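Local coordinates for protein PfkB (Polaromonas sp. JS666, PDB 4DU5) that probably phosphorylates a sugar or related small molecule, acting as a pfkB-type carbohydrate kinase, at residues A258-F272 / V301-A313. Residues are numbered along the deposited sequence; the frame is centred on the assembly and turned at random.
Sequences AYFDGEAGSGRVAGF and VPEAVKRGAWIGA
K306 O accepts the helical hydrogen bond from W310 N, and F272 CE1 lies 3.7 Å from that same K306 O, placing the ring against helix backbone. Over one ring face sits W310 CB, 4.0 Å from the F272 centroid and 22° off its normal, a CH-pi contact. The five-membered ring of W310 directs its edge at the F272 face, planes at 65°, a T-shaped pair reached because chi1 (-179°) swings CG opposite the backbone N. F272 CB meets A313 CB at 4.1 Å. Replacing F272 by an alanine would probably leave W310 CB and the indole edge without their ring face.

Toward the start of the helix, V269 packs on one side, its methyls parted between K306 CB (CG1, 3.7 Å) and V305 CB (CG2, 4.0 Å). The F260 ring is sandwiched, with V301 CG1 3.9 Å from its centroid over one face and G267 N above the other. The hairpin 258-269 ends the large sheet of this ribokinase-like fold; helix 301-316 lies on one side, whereas Y259 and D261 meet helix 234-243. No hydrogen bond links the two segments; methyl, CH-pi and edge-to-face contacts make up the 566 Å² buried, which implies a hydrophobic attachment.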
ATOM      1  N   ALA A 258     -34.437  15.179 -10.065  1.00 35.09           N
ATOM      2  CA  ALA A 258     -33.537  15.929 -10.928  1.00 33.91           C
ATOM      3  C   ALA A 258     -34.247  17.025 -11.689  1.00 33.10           C
ATOM      4  O   ALA A 258     -35.456  17.001 -11.804  1.00 33.61           O
ATOM      5  CB  ALA A 258     -32.835  14.985 -11.901  1.00 33.49           C
ATOM      6  N   TYR A 259     -33.473  17.980 -12.194  1.00 32.18           N
ATOM      7  CA  TYR A 259     -33.918  18.973 -13.160  1.00 31.46           C
ATOM      8  C   TYR A 259     -33.121  18.803 -14.428  1.00 30.92           C
ATOM      9  O   TYR A 259     -31.889  18.695 -14.381  1.00 30.88           O
ATOM     10  CB  TYR A 259     -33.593  20.374 -12.669  1.00 31.98           C
ATOM     11  CG  TYR A 259     -33.932  21.473 -13.665  1.00 31.97           C
ATOM     12  CD1 TYR A 259     -35.260  21.794 -13.937  1.00 32.12           C
ATOM     13  CD2 TYR A 259     -32.940  22.203 -14.302  1.00 32.00           C
ATOM     14  CE1 TYR A 259     -35.603  22.799 -14.808  1.00 32.91           C
ATOM     15  CE2 TYR A 259     -33.270  23.235 -15.201  1.00 33.30           C
ATOM     16  CZ  TYR A 259     -34.617  23.524 -15.440  1.00 33.76           C
ATOM     17  OH  TYR A 259     -35.009  24.523 -16.303  1.00 33.10           O
ATOM     18  N   PHE A 260     -33.799  18.835 -15.564  1.00 29.94           N
ATOM     19  CA  PHE A 260     -33.080  18.744 -16.813  1.00 29.35           C
ATOM     20  C   PHE A 260     -33.331  19.956 -17.678  1.00 30.18           C
ATOM     21  O   PHE A 260     -34.439  20.514 -17.662  1.00 30.80           O
ATOM     22  CB  PHE A 260     -33.398  17.448 -17.548  1.00 28.53           C
ATOM     23  CG  PHE A 260     -34.746  17.397 -18.115  1.00 24.64           C
ATOM     24  CD1 PHE A 260     -35.014  17.945 -19.353  1.00 24.99           C
ATOM     25  CD2 PHE A 260     -35.743  16.786 -17.442  1.00 23.53           C
ATOM     26  CE1 PHE A 260     -36.273  17.890 -19.898  1.00 22.65           C
ATOM     27  CE2 PHE A 260     -36.997  16.714 -17.974  1.00 22.73           C
ATOM     28  CZ  PHE A 260     -37.258  17.268 -19.197  1.00 23.32           C
ATOM     29  N   ASP A 261     -32.302  20.359 -18.426  1.00 30.36           N
ATOM     30  CA  ASP A 261     -32.352  21.558 -19.269  1.00 30.75           C
ATOM     31  C   ASP A 261     -31.617  21.249 -20.552  1.00 30.69           C
ATOM     32  O   ASP A 261     -30.387  21.233 -20.596  1.00 30.92           O
ATOM     33  CB  ASP A 261     -31.739  22.773 -18.539  1.00 30.79           C
ATOM     34  CG  ASP A 261     -31.557  24.002 -19.433  1.00 32.01           C
ATOM     35  OD1 ASP A 261     -31.859  23.999 -20.644  1.00 33.56           O
ATOM     36  OD2 ASP A 261     -31.107  25.025 -18.903  1.00 36.22           O
ATOM     37  N   GLY A 262     -32.384  21.006 -21.604  1.00 30.81           N
ATOM     38  CA  GLY A 262     -31.810  20.594 -22.872  1.00 30.63           C
ATOM     39  C   GLY A 262     -32.482  21.293 -24.011  1.00 30.67           C
ATOM     40  O   GLY A 262     -33.422  22.034 -23.796  1.00 30.88           O
ATOM     41  N   GLU A 263     -32.003  21.012 -25.219  1.00 31.56           N
ATOM     42  CA  GLU A 263     -32.401  21.688 -26.454  1.00 32.03           C
ATOM     43  C   GLU A 263     -33.879  21.495 -26.822  1.00 31.99           C
ATOM     44  O   GLU A 263     -34.500  22.411 -27.346  1.00 32.81           O
ATOM     45  CB  GLU A 263     -31.529  21.197 -27.620  1.00 32.34           C
ATOM     46  CG  GLU A 263     -30.236  21.961 -27.887  1.00 34.67           C
ATOM     47  CD  GLU A 263     -29.334  21.264 -28.940  1.00 39.45           C
ATOM     48  OE1 GLU A 263     -28.499  21.968 -29.563  1.00 38.61           O
ATOM     49  OE2 GLU A 263     -29.454  20.014 -29.137  1.00 41.36           O
ATOM     50  N   ALA A 264     -34.410  20.294 -26.599  1.00 31.76           N
ATOM     51  CA  ALA A 264     -35.853  20.017 -26.653  1.00 31.72           C
ATOM     52  C   ALA A 264     -36.749  20.685 -25.564  1.00 32.05           C
ATOM     53  O   ALA A 264     -37.941  20.819 -25.774  1.00 31.87           O
ATOM     54  CB  ALA A 264     -36.079  18.529 -26.641  1.00 31.75           C
ATOM     55  N   GLY A 265     -36.185  21.073 -24.410  1.00 32.60           N
ATOM     56  CA  GLY A 265     -36.939  21.708 -23.327  1.00 32.57           C
ATOM     57  C   GLY A 265     -36.422  21.371 -21.940  1.00 32.89           C
ATOM     58  O   GLY A 265     -35.441  20.649 -21.827  1.00 32.95           O
ATOM     59  N   SER A 266     -37.091  21.893 -20.893  1.00 32.88           N
ATOM     60  CA  SER A 266     -36.730  21.673 -19.476  1.00 32.62           C
ATOM     61  C   SER A 266     -37.800  20.886 -18.740  1.00 32.69           C
ATOM     62  O   SER A 266     -38.906  20.694 -19.243  1.00 33.20           O
ATOM     63  CB  SER A 266     -36.557  23.005 -18.730  1.00 33.05           C
ATOM     64  OG  SER A 266     -35.733  23.935 -19.415  1.00 32.85           O
ATOM     65  N   GLY A 267     -37.494  20.469 -17.524  1.00 32.66           N
ATOM     66  CA  GLY A 267     -38.435  19.683 -16.751  1.00 33.51           C
ATOM     67  C   GLY A 267     -37.916  19.227 -15.407  1.00 33.89           C
ATOM     68  O   GLY A 267     -36.801  19.526 -15.044  1.00 34.50           O
ATOM     69  N   ARG A 268     -38.744  18.527 -14.648  1.00 34.74           N
ATOM     70  CA  ARG A 268     -38.300  17.916 -13.402  1.00 35.84           C
ATOM     71  C   ARG A 268     -38.736  16.479 -13.441  1.00 36.50           C
ATOM     72  O   ARG A 268     -39.727  16.142 -14.090  1.00 36.31           O
ATOM     73  CB  ARG A 268     -38.868  18.604 -12.160  1.00 35.34           C
ATOM     74  CG  ARG A 268     -38.828  20.093 -12.246  1.00 36.94           C
ATOM     75  CD  ARG A 268     -38.553  20.744 -10.909  1.00 39.05           C
ATOM     76  NE  ARG A 268     -38.034  22.104 -11.094  1.00 39.92           N
ATOM     77  CZ  ARG A 268     -37.211  22.727 -10.244  1.00 40.94           C
ATOM     78  NH1 ARG A 268     -36.809  22.113  -9.131  1.00 40.11           N
ATOM     79  NH2 ARG A 268     -36.780  23.964 -10.508  1.00 39.57           N
ATOM     80  N   VAL A 269     -37.961  15.634 -12.784  1.00 37.52           N
ATOM     81  CA  VAL A 269     -38.345  14.262 -12.581  1.00 38.80           C
ATOM     82  C   VAL A 269     -38.368  13.964 -11.081  1.00 40.21           C
ATOM     83  O   VAL A 269     -37.438  14.316 -10.348  1.00 40.12           O
ATOM     84  CB  VAL A 269     -37.435  13.322 -13.358  1.00 38.85           C
ATOM     85  CG1 VAL A 269     -37.702  11.836 -12.981  1.00 37.76           C
ATOM     86  CG2 VAL A 269     -37.595  13.598 -14.860  1.00 37.64           C
ATOM     87  N   ALA A 270     -39.456  13.329 -10.644  1.00 42.02           N
ATOM     88  CA  ALA A 270     -39.723  13.072  -9.228  1.00 43.74           C
ATOM     89  C   ALA A 270     -38.557  12.423  -8.451  1.00 44.65           C
ATOM     90  O   ALA A 270     -38.082  12.967  -7.435  1.00 45.20           O
ATOM     91  CB  ALA A 270     -41.021  12.255  -9.071  1.00 43.82           C
ATOM     92  N   GLY A 271     -38.086  11.276  -8.904  1.00 44.91           N
ATOM     93  CA  GLY A 271     -37.067  10.622  -8.117  1.00 46.66           C
ATOM     94  C   GLY A 271     -37.702   9.834  -6.989  1.00 47.67           C
ATOM     95  O   GLY A 271     -38.705  10.254  -6.411  1.00 47.78           O
ATOM     96  N   PHE A 272     -37.085   8.697  -6.672  1.00 48.63           N
ATOM     97  CA  PHE A 272     -37.693   7.619  -5.881  1.00 49.17           C
ATOM     98  C   PHE A 272     -37.332   7.730  -4.392  1.00 50.31           C
ATOM     99  O   PHE A 272     -36.536   8.599  -4.000  1.00 50.83           O
ATOM    100  CB  PHE A 272     -37.252   6.258  -6.449  1.00 48.31           C
ATOM    101  CG  PHE A 272     -37.602   6.048  -7.909  1.00 46.32           C
ATOM    102  CD1 PHE A 272     -37.037   6.851  -8.907  1.00 43.39           C
ATOM    103  CD2 PHE A 272     -38.473   5.015  -8.287  1.00 44.21           C
ATOM    104  CE1 PHE A 272     -37.349   6.652 -10.246  1.00 42.03           C
ATOM    105  CE2 PHE A 272     -38.802   4.803  -9.620  1.00 42.58           C
ATOM    106  CZ  PHE A 272     -38.237   5.622 -10.609  1.00 43.00           C
ATOM    107  N   VAL A 301     -34.949  12.220 -23.137  1.00 24.42           N
ATOM    108  CA  VAL A 301     -34.353  12.781 -21.969  1.00 24.20           C
ATOM    109  C   VAL A 301     -35.170  12.470 -20.689  1.00 24.70           C
ATOM    110  O   VAL A 301     -34.608  11.999 -19.688  1.00 24.85           O
ATOM    111  CB  VAL A 301     -34.067  14.304 -22.209  1.00 24.54           C
ATOM    112  CG1 VAL A 301     -33.696  15.064 -20.912  1.00 22.91           C
ATOM    113  CG2 VAL A 301     -32.982  14.468 -23.255  1.00 22.63           C
ATOM    114  N   PRO A 302     -36.494  12.701 -20.709  1.00 25.40           N
ATOM    115  CA  PRO A 302     -37.212  12.576 -19.423  1.00 25.90           C
ATOM    116  C   PRO A 302     -37.269  11.151 -18.864  1.00 26.01           C
ATOM    117  O   PRO A 302     -37.260  10.977 -17.646  1.00 25.80           O
ATOM    118  CB  PRO A 302     -38.637  13.076 -19.748  1.00 25.50           C
ATOM    119  CG  PRO A 302     -38.526  13.773 -21.035  1.00 25.46           C
ATOM    120  CD  PRO A 302     -37.425  13.068 -21.791  1.00 25.49           C
ATOM    121  N   GLU A 303     -37.336  10.148 -19.737  1.00 26.82           N
ATOM    122  CA  GLU A 303     -37.292   8.754 -19.283  1.00 27.82           C
ATOM    123  C   GLU A 303     -35.858   8.354 -18.868  1.00 27.57           C
ATOM    124  O   GLU A 303     -35.676   7.413 -18.075  1.00 28.25           O
ATOM    125  CB  GLU A 303     -37.832   7.803 -20.354  1.00 28.46           C
ATOM    126  CG  GLU A 303     -39.198   8.205 -21.003  1.00 34.02           C
ATOM    127  CD  GLU A 303     -39.034   8.861 -22.404  1.00 41.13           C
ATOM    128  OE1 GLU A 303     -38.296   9.871 -22.511  1.00 43.51           O
ATOM    129  OE2 GLU A 303     -39.623   8.353 -23.402  1.00 44.19           O
ATOM    130  N   ALA A 304     -34.856   9.075 -19.389  1.00 26.28           N
ATOM    131  CA  ALA A 304     -33.467   8.793 -19.091  1.00 25.48           C
ATOM    132  C   ALA A 304     -33.147   9.256 -17.683  1.00 25.48           C
ATOM    133  O   ALA A 304     -32.482   8.510 -16.891  1.00 25.62           O
ATOM    134  CB  ALA A 304     -32.546   9.451 -20.073  1.00 25.26           C
ATOM    135  N   VAL A 305     -33.616  10.467 -17.363  1.00 23.37           N
ATOM    136  CA  VAL A 305     -33.404  11.002 -16.014  1.00 21.50           C
ATOM    137  C   VAL A 305     -34.071  10.130 -14.958  1.00 20.79           C
ATOM    138  O   VAL A 305     -33.556   9.996 -13.856  1.00 19.20           O
ATOM    139  CB  VAL A 305     -33.894  12.439 -15.887  1.00 21.35           C
ATOM    140  CG1 VAL A 305     -33.464  13.025 -14.577  1.00 19.49           C
ATOM    141  CG2 VAL A 305     -33.359  13.249 -17.024  1.00 20.76           C
ATOM    142  N   LYS A 306     -35.205   9.519 -15.292  1.00 21.01           N
ATOM    143  CA  LYS A 306     -35.846   8.688 -14.288  1.00 21.93           C
ATOM    144  C   LYS A 306     -35.091   7.388 -14.130  1.00 21.51           C
ATOM    145  O   LYS A 306     -34.922   6.913 -12.999  1.00 19.95           O
ATOM    146  CB  LYS A 306     -37.351   8.479 -14.502  1.00 22.68           C
ATOM    147  CG  LYS A 306     -37.736   7.465 -15.545  1.00 25.56           C
ATOM    148  CD  LYS A 306     -38.793   6.508 -15.055  1.00 28.23           C
ATOM    149  CE  LYS A 306     -39.905   7.231 -14.339  1.00 31.45           C
ATOM    150  NZ  LYS A 306     -41.078   6.298 -14.242  1.00 35.78           N
ATOM    151  N   ARG A 307     -34.583   6.840 -15.240  1.00 21.89           N
ATOM    152  CA  ARG A 307     -33.669   5.698 -15.084  1.00 22.72           C
ATOM    153  C   ARG A 307     -32.492   6.098 -14.171  1.00 23.54           C
ATOM    154  O   ARG A 307     -32.269   5.476 -13.123  1.00 23.65           O
ATOM    155  CB  ARG A 307     -33.168   5.123 -16.403  1.00 22.31           C
ATOM    156  CG  ARG A 307     -32.298   3.877 -16.167  1.00 22.39           C
ATOM    157  CD  ARG A 307     -31.604   3.410 -17.384  1.00 21.92           C
ATOM    158  NE  ARG A 307     -32.545   2.975 -18.405  1.00 25.73           N
ATOM    159  CZ  ARG A 307     -32.208   2.632 -19.650  1.00 27.71           C
ATOM    160  NH1 ARG A 307     -30.949   2.702 -20.060  1.00 29.18           N
ATOM    161  NH2 ARG A 307     -33.127   2.219 -20.497  1.00 26.94           N
ATOM    162  N   GLY A 308     -31.774   7.152 -14.559  1.00 24.10           N
ATOM    163  CA  GLY A 308     -30.740   7.732 -13.721  1.00 25.03           C
ATOM    164  C   GLY A 308     -31.190   7.781 -12.284  1.00 26.00           C
ATOM    165  O   GLY A 308     -30.501   7.267 -11.375  1.00 25.98           O
ATOM    166  N   ALA A 309     -32.362   8.376 -12.081  1.00 26.76           N
ATOM    167  CA  ALA A 309     -32.902   8.539 -10.741  1.00 27.56           C
ATOM    168  C   ALA A 309     -33.200   7.200 -10.054  1.00 27.97           C
ATOM    169  O   ALA A 309     -32.854   7.040  -8.891  1.00 28.33           O
ATOM    170  CB  ALA A 309     -34.136   9.487 -10.733  1.00 27.57           C
ATOM    171  N   TRP A 310     -33.803   6.227 -10.751  1.00 28.79           N
ATOM    172  CA  TRP A 310     -34.025   4.898 -10.125  1.00 29.09           C
ATOM    173  C   TRP A 310     -32.704   4.271  -9.660  1.00 29.55           C
ATOM    174  O   TRP A 310     -32.580   3.897  -8.506  1.00 29.56           O
ATOM    175  CB  TRP A 310     -34.838   3.924 -11.015  1.00 28.92           C
ATOM    176  CG  TRP A 310     -35.082   2.570 -10.366  1.00 28.95           C
ATOM    177  CD1 TRP A 310     -35.895   2.301  -9.272  1.00 30.28           C
ATOM    178  CD2 TRP A 310     -34.483   1.318 -10.728  1.00 28.78           C
ATOM    179  NE1 TRP A 310     -35.829   0.957  -8.946  1.00 29.56           N
ATOM    180  CE2 TRP A 310     -34.972   0.333  -9.818  1.00 28.24           C
ATOM    181  CE3 TRP A 310     -33.577   0.926 -11.731  1.00 28.83           C
ATOM    182  CZ2 TRP A 310     -34.601  -1.013  -9.895  1.00 26.62           C
ATOM    183  CZ3 TRP A 310     -33.204  -0.430 -11.805  1.00 28.83           C
ATOM    184  CH2 TRP A 310     -33.721  -1.380 -10.888  1.00 26.81           C
ATOM    185  N   ILE A 311     -31.715   4.194 -10.547  1.00 30.32           N
ATOM    186  CA  ILE A 311     -30.432   3.583 -10.201  1.00 31.06           C
ATOM    187  C   ILE A 311     -29.744   4.312  -9.047  1.00 32.44           C
ATOM    188  O   ILE A 311     -29.168   3.656  -8.155  1.00 33.00           O
ATOM    189  CB  ILE A 311     -29.479   3.478 -11.400  1.00 30.52           C
ATOM    190  CG1 ILE A 311     -30.206   2.862 -12.598  1.00 29.60           C
ATOM    191  CG2 ILE A 311     -28.312   2.643 -11.026  1.00 29.86           C
ATOM    192  CD1 ILE A 311     -29.335   2.557 -13.800  1.00 26.69           C
ATOM    193  N   GLY A 312     -29.807   5.645  -9.053  1.00 33.31           N
ATOM    194  CA  GLY A 312     -29.232   6.447  -7.956  1.00 35.04           C
ATOM    195  C   GLY A 312     -29.791   6.072  -6.597  1.00 36.16           C
ATOM    196  O   GLY A 312     -29.050   5.787  -5.657  1.00 36.35           O
ATOM    197  N   ALA A 313     -31.113   6.044  -6.504  1.00 37.45           N
ATOM    198  CA  ALA A 313     -31.805   5.637  -5.284  1.00 39.05           C
ATOM    199  C   ALA A 313     -31.549   4.163  -4.891  1.00 40.12           C
ATOM    200  O   ALA A 313     -31.455   3.818  -3.699  1.00 39.82           O
ATOM    201  CB  ALA A 313     -33.298   5.921  -5.420  1.00 39.00           C
TER